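Local coordinates for protein ferritin (PDB 4IWK) that probably stores iron in a soluble, non-toxic form, taking it up as ferrous iron and depositing it as ferric hydroxide after oxidation by dioxygen, at residues E3-L8 against C112-V117; L54-F59 against R100-L105. All coordinates share one frame; numbering follows the deposited sequence.

Contact 1 (E3-L8 against C112-V117)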
ATOM      1  N   GLU A   3     -36.351 -53.032   6.225  1.00 44.42           N
ATOM      2  CA  GLU A   3     -36.119 -52.910   7.658  1.00 42.57           C
ATOM      3  C   GLU A   3     -34.622 -53.084   7.951  1.00 34.89           C
ATOM      4  O   GLU A   3     -34.086 -52.356   8.799  1.00 37.60           O
ATOM      5  CB  GLU A   3     -36.897 -53.983   8.436  1.00 44.39           C
ATOM      6  CG  GLU A   3     -36.856 -53.786   9.924  1.00 47.53           C
ATOM      7  CD  GLU A   3     -37.289 -52.374  10.263  1.00 63.10           C
ATOM      8  OE1 GLU A   3     -38.387 -51.977   9.834  1.00 68.13           O
ATOM      9  OE2 GLU A   3     -36.511 -51.628  10.883  1.00 66.79           O
ATOM     10  N   GLU A   4     -33.991 -54.072   7.303  1.00 35.52           N
ATOM     11  CA  GLU A   4     -32.614 -54.336   7.514  1.00 32.35           C
ATOM     12  C   GLU A   4     -31.782 -53.045   7.247  1.00 33.15           C
ATOM     13  O   GLU A   4     -30.917 -52.623   8.047  1.00 26.68           O
ATOM     14  CB  GLU A   4     -32.128 -55.427   6.570  1.00 37.64           C
ATOM     15  CG  GLU A   4     -30.926 -56.136   7.093  1.00 45.67           C
ATOM     16  CD  GLU A   4     -29.996 -56.638   5.983  1.00 66.96           C
ATOM     17  OE1 GLU A   4     -30.277 -56.450   4.752  1.00 68.89           O
ATOM     18  OE2 GLU A   4     -28.934 -57.221   6.341  1.00 74.39           O
ATOM     19  N   LEU A   5     -32.082 -52.385   6.141  1.00 30.58           N
ATOM     20  CA  LEU A   5     -31.255 -51.249   5.743  0.50 27.45           C
ATOM     21  C   LEU A   5     -31.489 -50.092   6.765  1.00 29.19           C
ATOM     22  O   LEU A   5     -30.479 -49.515   7.235  1.00 28.19           O
ATOM     23  CB  LEU A   5     -31.519 -50.841   4.268  0.50 28.86           C
ATOM     24  CG  LEU A   5     -30.915 -49.518   3.779  0.50 24.65           C
ATOM     25  CD1 LEU A   5     -29.426 -49.639   3.794  0.50 22.16           C
ATOM     26  CD2 LEU A   5     -31.421 -49.118   2.384  0.50 26.93           C
ATOM     27  N   LEU A   6     -32.759 -49.786   7.132  1.00 29.98           N
ATOM     28  CA  LEU A   6     -33.048 -48.758   8.120  0.50 26.49           C
ATOM     29  C   LEU A   6     -32.415 -49.088   9.515  1.00 26.74           C
ATOM     30  O   LEU A   6     -31.879 -48.195  10.179  1.00 26.68           O
ATOM     31  CB  LEU A   6     -34.550 -48.542   8.267  0.50 31.55           C
ATOM     32  CG  LEU A   6     -35.340 -48.272   6.970  0.50 30.08           C
ATOM     33  CD1 LEU A   6     -36.829 -48.379   7.262  0.50 28.61           C
ATOM     34  CD2 LEU A   6     -35.006 -46.970   6.247  0.50 26.88           C
ATOM     35  N   ASP A   7     -32.477 -50.340   9.953  1.00 26.01           N
ATOM     36  CA  ASP A   7     -31.845 -50.684  11.244  1.00 25.38           C
ATOM     37  C   ASP A   7     -30.338 -50.485  11.183  1.00 23.11           C
ATOM     38  O   ASP A   7     -29.728 -49.957  12.144  1.00 24.30           O
ATOM     39  CB  ASP A   7     -32.158 -52.165  11.578  1.00 25.05           C
ATOM     40  CG  ASP A   7     -33.645 -52.344  12.012  1.00 33.03           C
ATOM     41  OD1 ASP A   7     -34.310 -51.291  12.207  1.00 39.31           O
ATOM     42  OD2 ASP A   7     -34.238 -53.478  12.206  1.00 47.87           O
ATOM     43  N   LEU A   8     -29.737 -50.912  10.035  1.00 23.19           N
ATOM     44  CA  LEU A   8     -28.246 -50.820   9.909  1.00 21.98           C
ATOM     45  C   LEU A   8     -27.824 -49.364   9.812  1.00 23.00           C
ATOM     46  O   LEU A   8     -26.742 -48.997  10.307  1.00 23.41           O
ATOM     47  CB  LEU A   8     -27.695 -51.619   8.726  1.00 25.34           C
ATOM     48  CG  LEU A   8     -27.785 -53.173   8.911  1.00 27.01           C
ATOM     49  CD1 LEU A   8     -27.474 -53.819   7.547  1.00 32.22           C
ATOM     50  CD2 LEU A   8     -26.821 -53.681   9.957  1.00 28.78           C
ATOM     51  N   CYS A 112     -30.794 -53.645  -1.780  1.00 26.59           N
ATOM     52  CA  CYS A 112     -32.033 -52.832  -1.940  1.00 23.47           C
ATOM     53  C   CYS A 112     -31.899 -51.957  -3.202  1.00 20.12           C
ATOM     54  O   CYS A 112     -32.792 -51.196  -3.458  1.00 22.99           O
ATOM     55  CB  CYS A 112     -32.229 -51.888  -0.736  1.00 23.38           C
ATOM     56  SG  CYS A 112     -32.833 -52.842   0.671  1.00 35.96           S
ATOM     57  N   HIS A 113     -30.782 -52.062  -3.932  1.00 21.89           N
ATOM     58  CA  HIS A 113     -30.463 -51.106  -5.015  1.00 23.69           C
ATOM     59  C   HIS A 113     -30.646 -49.651  -4.617  1.00 22.89           C
ATOM     60  O   HIS A 113     -31.202 -48.821  -5.331  1.00 22.56           O
ATOM     61  CB  HIS A 113     -31.438 -51.391  -6.249  1.00 26.66           C
ATOM     62  CG  HIS A 113     -31.243 -52.746  -6.864  1.00 39.29           C
ATOM     63  ND1 HIS A 113     -30.832 -53.864  -6.161  1.00 45.58           N
ATOM     64  CD2 HIS A 113     -31.398 -53.151  -8.142  1.00 35.18           C
ATOM     65  CE1 HIS A 113     -30.747 -54.901  -6.980  1.00 42.38           C
ATOM     66  NE2 HIS A 113     -31.063 -54.486  -8.191  1.00 47.64           N
ATOM     67  N   ASP A 114     -30.182 -49.285  -3.409  1.00 21.43           N
ATOM     68  CA  ASP A 114     -30.329 -47.941  -2.899  1.00 18.67           C
ATOM     69  C   ASP A 114     -29.080 -47.163  -3.315  1.00 20.77           C
ATOM     70  O   ASP A 114     -28.070 -47.076  -2.597  1.00 20.28           O
ATOM     71  CB  ASP A 114     -30.473 -47.997  -1.383  1.00 18.76           C
ATOM     72  CG  ASP A 114     -30.965 -46.682  -0.809  1.00 23.05           C
ATOM     73  OD1 ASP A 114     -30.589 -45.643  -1.303  1.00 21.71           O
ATOM     74  OD2 ASP A 114     -31.763 -46.740   0.157  1.00 25.97           O
ATOM     75  N   PHE A 115     -29.143 -46.652  -4.534  1.00 19.83           N
ATOM     76  CA  PHE A 115     -27.989 -45.985  -5.151  1.00 17.98           C
ATOM     77  C   PHE A 115     -27.563 -44.763  -4.349  1.00 17.26           C
ATOM     78  O   PHE A 115     -26.380 -44.437  -4.281  1.00 20.64           O
ATOM     79  CB  PHE A 115     -28.301 -45.626  -6.618  1.00 19.95           C
ATOM     80  CG  PHE A 115     -28.482 -46.860  -7.464  1.00 22.24           C
ATOM     81  CD1 PHE A 115     -27.414 -47.644  -7.866  1.00 25.47           C
ATOM     82  CD2 PHE A 115     -29.772 -47.251  -7.870  1.00 22.98           C
ATOM     83  CE1 PHE A 115     -27.638 -48.836  -8.600  1.00 27.20           C
ATOM     84  CE2 PHE A 115     -29.992 -48.411  -8.634  1.00 23.54           C
ATOM     85  CZ  PHE A 115     -28.916 -49.208  -8.985  1.00 26.83           C
ATOM     86  N   ALA A 116     -28.565 -44.042  -3.796  1.00 19.77           N
ATOM     87  CA  ALA A 116     -28.174 -42.839  -3.042  1.00 18.54           C
ATOM     88  C   ALA A 116     -27.422 -43.208  -1.776  1.00 19.94           C
ATOM     89  O   ALA A 116     -26.459 -42.512  -1.467  1.00 18.87           O
ATOM     90  CB  ALA A 116     -29.450 -42.006  -2.667  1.00 20.53           C
ATOM     91  N   VAL A 117     -27.896 -44.208  -1.006  1.00 17.62           N
ATOM     92  CA  VAL A 117     -27.171 -44.608   0.181  1.00 17.61           C
ATOM     93  C   VAL A 117     -25.765 -45.111  -0.240  1.00 19.20           C
ATOM     94  O   VAL A 117     -24.773 -44.691   0.378  1.00 19.47           O
ATOM     95  CB  VAL A 117     -27.923 -45.675   1.039  1.00 18.73           C
ATOM     96  CG1 VAL A 117     -26.977 -46.205   2.104  1.00 18.43           C
ATOM     97  CG2 VAL A 117     -29.132 -44.948   1.688  1.00 20.06           C
TER

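Contact 2 (L54-F59 against R100-L105)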
ATOM      1  N   LEU A  54     -22.809 -37.549  13.201  1.00 15.26           N
ATOM      2  CA  LEU A  54     -23.685 -36.418  12.836  1.00 16.80           C
ATOM      3  C   LEU A  54     -23.975 -36.367  11.334  1.00 17.20           C
ATOM      4  O   LEU A  54     -25.105 -36.006  10.950  1.00 19.39           O
ATOM      5  CB  LEU A  54     -23.091 -35.080  13.231  1.00 17.92           C
ATOM      6  CG  LEU A  54     -23.040 -34.914  14.800  1.00 19.02           C
ATOM      7  CD1 LEU A  54     -22.265 -33.621  15.140  1.00 21.36           C
ATOM      8  CD2 LEU A  54     -24.422 -34.894  15.499  1.00 18.64           C
ATOM      9  N   GLY A  55     -22.969 -36.731  10.534  1.00 18.57           N
ATOM     10  CA  GLY A  55     -23.114 -36.769   9.063  1.00 18.96           C
ATOM     11  C   GLY A  55     -24.178 -37.794   8.709  1.00 19.04           C
ATOM     12  O   GLY A  55     -25.051 -37.572   7.822  1.00 18.90           O
ATOM     13  N   PHE A  56     -24.131 -38.958   9.363  1.00 17.11           N
ATOM     14  CA  PHE A  56     -25.163 -40.032   9.122  1.00 16.17           C
ATOM     15  C   PHE A  56     -26.559 -39.535   9.577  1.00 18.34           C
ATOM     16  O   PHE A  56     -27.549 -39.740   8.869  1.00 19.06           O
ATOM     17  CB  PHE A  56     -24.817 -41.356   9.833  1.00 19.63           C
ATOM     18  CG  PHE A  56     -23.854 -42.205   9.035  1.00 20.96           C
ATOM     19  CD1 PHE A  56     -22.523 -41.896   8.930  1.00 23.84           C
ATOM     20  CD2 PHE A  56     -24.390 -43.219   8.228  1.00 21.53           C
ATOM     21  CE1 PHE A  56     -21.659 -42.647   8.081  1.00 24.41           C
ATOM     22  CE2 PHE A  56     -23.564 -43.932   7.399  1.00 23.61           C
ATOM     23  CZ  PHE A  56     -22.205 -43.677   7.314  1.00 21.49           C
ATOM     24  N   VAL A  57     -26.676 -38.832  10.720  1.00 17.64           N
ATOM     25  CA  VAL A  57     -28.007 -38.371  11.188  1.00 17.34           C
ATOM     26  C   VAL A  57     -28.542 -37.352  10.180  1.00 17.02           C
ATOM     27  O   VAL A  57     -29.753 -37.461   9.815  1.00 19.20           O
ATOM     28  CB  VAL A  57     -27.859 -37.641  12.545  1.00 16.48           C
ATOM     29  CG1 VAL A  57     -29.181 -36.893  12.860  1.00 20.42           C
ATOM     30  CG2 VAL A  57     -27.544 -38.694  13.609  1.00 16.22           C
ATOM     31  N   ASP A  58     -27.690 -36.441   9.687  1.00 18.98           N
ATOM     32  CA  ASP A  58     -28.159 -35.368   8.732  1.00 18.34           C
ATOM     33  C   ASP A  58     -28.668 -36.059   7.446  1.00 21.22           C
ATOM     34  O   ASP A  58     -29.748 -35.743   6.996  1.00 19.67           O
ATOM     35  CB  ASP A  58     -26.972 -34.451   8.407  1.00 20.75           C
ATOM     36  CG  ASP A  58     -27.391 -33.296   7.522  1.00 25.00           C
ATOM     37  OD1 ASP A  58     -28.499 -32.762   7.672  1.00 29.92           O
ATOM     38  OD2 ASP A  58     -26.642 -33.012   6.619  1.00 34.91           O
ATOM     39  N   PHE A  59     -27.891 -37.043   6.923  1.00 18.26           N
ATOM     40  CA  PHE A  59     -28.378 -37.680   5.661  1.00 18.46           C
ATOM     41  C   PHE A  59     -29.639 -38.466   5.942  1.00 19.14           C
ATOM     42  O   PHE A  59     -30.618 -38.401   5.143  1.00 18.90           O
ATOM     43  CB  PHE A  59     -27.301 -38.653   5.118  1.00 18.11           C
ATOM     44  CG  PHE A  59     -27.721 -39.325   3.877  1.00 17.19           C
ATOM     45  CD1 PHE A  59     -27.529 -38.691   2.651  1.00 18.04           C
ATOM     46  CD2 PHE A  59     -28.312 -40.566   3.957  1.00 18.47           C
ATOM     47  CE1 PHE A  59     -27.929 -39.333   1.480  1.00 22.07           C
ATOM     48  CE2 PHE A  59     -28.713 -41.249   2.769  1.00 20.80           C
ATOM     49  CZ  PHE A  59     -28.506 -40.586   1.525  1.00 21.17           C
ATOM     50  N   ARG A 100     -16.268 -52.605   9.328  1.00 25.47           N
ATOM     51  CA  ARG A 100     -17.233 -53.701   9.128  1.00 28.59           C
ATOM     52  C   ARG A 100     -18.662 -53.227   9.163  1.00 27.37           C
ATOM     53  O   ARG A 100     -19.463 -53.661   8.361  1.00 29.19           O
ATOM     54  CB  ARG A 100     -17.055 -54.836  10.134  1.00 30.61           C
ATOM     55  CG  ARG A 100     -15.877 -55.756   9.809  1.00 36.71           C
ATOM     56  CD  ARG A 100     -15.802 -56.989  10.785  1.00 39.48           C
ATOM     57  NE  ARG A 100     -16.423 -56.666  12.090  1.00 45.38           N
ATOM     58  CZ  ARG A 100     -15.799 -56.245  13.209  1.00 43.71           C
ATOM     59  NH1 ARG A 100     -14.473 -56.137  13.289  1.00 33.37           N
ATOM     60  NH2 ARG A 100     -16.551 -55.908  14.271  1.00 46.99           N
ATOM     61  N   SER A 101     -18.980 -52.289  10.041  1.00 25.73           N
ATOM     62  CA  SER A 101     -20.311 -51.790  10.188  1.00 25.24           C
ATOM     63  C   SER A 101     -20.715 -51.074   8.852  1.00 22.87           C
ATOM     64  O   SER A 101     -21.878 -51.179   8.337  1.00 24.64           O
ATOM     65  CB  SER A 101     -20.268 -50.818  11.376  1.00 28.34           C
ATOM     66  OG  SER A 101     -21.555 -50.380  11.577  1.00 36.43           O
ATOM     67  N   LEU A 102     -19.763 -50.336   8.303  1.00 21.97           N
ATOM     68  CA  LEU A 102     -19.993 -49.593   7.071  1.00 19.50           C
ATOM     69  C   LEU A 102     -20.181 -50.554   5.911  1.00 24.31           C
ATOM     70  O   LEU A 102     -20.987 -50.262   5.000  1.00 22.66           O
ATOM     71  CB  LEU A 102     -18.804 -48.624   6.725  1.00 20.86           C
ATOM     72  CG  LEU A 102     -18.848 -47.360   7.586  1.00 23.67           C
ATOM     73  CD1 LEU A 102     -17.497 -46.601   7.502  1.00 26.33           C
ATOM     74  CD2 LEU A 102     -20.022 -46.427   7.182  1.00 23.98           C
ATOM     75  N   LEU A 103     -19.351 -51.590   5.860  1.00 22.12           N
ATOM     76  CA  LEU A 103     -19.512 -52.591   4.742  1.00 25.30           C
ATOM     77  C   LEU A 103     -20.822 -53.350   4.922  1.00 26.30           C
ATOM     78  O   LEU A 103     -21.501 -53.570   3.920  1.00 28.43           O
ATOM     79  CB  LEU A 103     -18.277 -53.557   4.695  1.00 25.48           C
ATOM     80  CG  LEU A 103     -16.947 -52.881   4.252  1.00 28.51           C
ATOM     81  CD1 LEU A 103     -15.843 -53.932   4.386  1.00 32.79           C
ATOM     82  CD2 LEU A 103     -16.827 -52.264   2.841  1.00 27.39           C
ATOM     83  N   ASN A 104     -21.281 -53.594   6.146  1.00 26.00           N
ATOM     84  CA  ASN A 104     -22.610 -54.223   6.323  1.00 29.51           C
ATOM     85  C   ASN A 104     -23.739 -53.369   5.819  1.00 28.55           C
ATOM     86  O   ASN A 104     -24.706 -53.844   5.167  1.00 23.73           O
ATOM     87  CB  ASN A 104     -22.905 -54.528   7.808  1.00 36.33           C
ATOM     88  CG  ASN A 104     -22.087 -55.685   8.339  1.00 37.35           C
ATOM     89  OD1 ASN A 104     -21.530 -56.460   7.581  1.00 41.33           O
ATOM     90  ND2 ASN A 104     -21.948 -55.739   9.671  1.00 48.00           N
ATOM     91  N   LEU A 105     -23.653 -52.084   6.149  1.00 21.29           N
ATOM     92  CA  LEU A 105     -24.647 -51.118   5.664  1.00 19.56           C
ATOM     93  C   LEU A 105     -24.603 -51.047   4.129  1.00 19.87           C
ATOM     94  O   LEU A 105     -25.698 -51.041   3.504  1.00 20.71           O
ATOM     95  CB  LEU A 105     -24.319 -49.706   6.281  1.00 18.97           C
ATOM     96  CG  LEU A 105     -25.239 -48.647   5.895  1.00 22.26           C
ATOM     97  CD1 LEU A 105     -26.767 -48.949   6.086  1.00 23.41           C
ATOM     98  CD2 LEU A 105     -24.817 -47.358   6.699  1.00 22.53           C
TER

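Contact 1 (E3-L8 against C112-V117)
A leucine methyl lies against one carboxylate oxygen here: Leu-5 CD2 is 3.3 Å from Asp-114 OD2. The exact spacing is doubtful, because Leu-5 was modelled in two conformers and this is one of them. In it CG is anti to the backbone N (chi1 169°), which carries the CD2 branch across to the turn between helices 84-111 and 115-145. The two side chains cross obliquely. The same methyl also touches the start of that turn, with Leu-5 CD2 4.2 Å from Cys-112 CB. Just past helix 84-111, His-113 takes a positive phi and completes a Schellman motif. Asp-114 then takes the N-cap position of helix 115-145. Its OD1 accepts from Val-117 N at 3.1 Å. The bond is nearly straight (167° at the hydrogen), but the donor stands 49° above the carboxylate plane. The other oxygen, OD2, forms a salt bridge with Arg-63, in the loop after helix 36-62. An alanine in place of Asp-114 would probably leave Val-117 N without its cap and Arg-63 without this charged mate. No hydrogen bond joins the two segments; the methyl makes only van der Waals contact, with the cysteine CB and the carboxylate oxygen. The carboxylate's polar work is done by the helix start and the arginine, and both would be expected to favour its charged form.

Contact 2 (L54-F59 against R100-L105)
Two backbone bonds of 2.9 Å, Asp-58 N to Leu-54 O and Asn-104 N to Arg-100 O, mark the helices from which Phe-56 meets Leu-102 and Leu-105. These are the shortest polar bonds within the segments. Between the segments there is no hydrogen bond, and the contact is wholly apolar. The backbones stay well apart, with Phe-56 CA 11.1 Å from Leu-102 CA. One ring and two methyls span this distance. Phe-56 has CG anti to its carbonyl carbon (chi1 -83°), and its bond from CA to CB points toward helix 84-111. The far end of the ring does the touching. Phe-56 CZ lies 3.5 Å from Leu-102 CD2. The neighbouring ring atom, Phe-56 CE2, lies 3.7 Å from Leu-105 CD2. The leucines reach the ring differently. Leu-105 starts out toward the ring, with CG anti to the backbone N (chi1 -179°), and it and Phe-56 run alongside each other, pointing opposite ways. Leu-102 does not start out toward the phenylalanine, but its CD2 branch still reaches the ring tip. All three side chains are buried. Phe-56 also meets the rings of Phe-9, Phe-120 and Phe-124, Phe-120 edge-to-face, while Leu-102 packs on Gln-12 and Gln-128. Gln-128 is a predicted iron ligand, and a bound iron(III) ion lies about 6 Å from the side chain of Leu-102. The Phe-56 side chain is about 4 Å from that of Glu-16, which binds iron in this entry. The side chains meet across the centre of the bundle, in a hydrophobic core layer of the ferritin four-helix bundle next to the iron-binding ferroxidase region.

In the fold
The chain enters helix 3-32 at its N terminus, and contact 1 starts there. It returns through helix 36-62, which gives the first half of contact 2. A long crossover leads to helix 84-111, where contact 2 closes its loop of 40 residues. The turn into helix 115-145 closes contact 1, across 103 residues. The smaller loop lies within the larger one. Contact 1 joins the start of the first helix to the turn between the third and fourth. Contact 2 joins the second and third helices, diagonal in the bundle. The contact centres are 10 Å apart, and Val-117 CG2 reaches Phe-59 CE2 at 3.9 Å. Together they tie all four helices near one end of the ferritin-like domain.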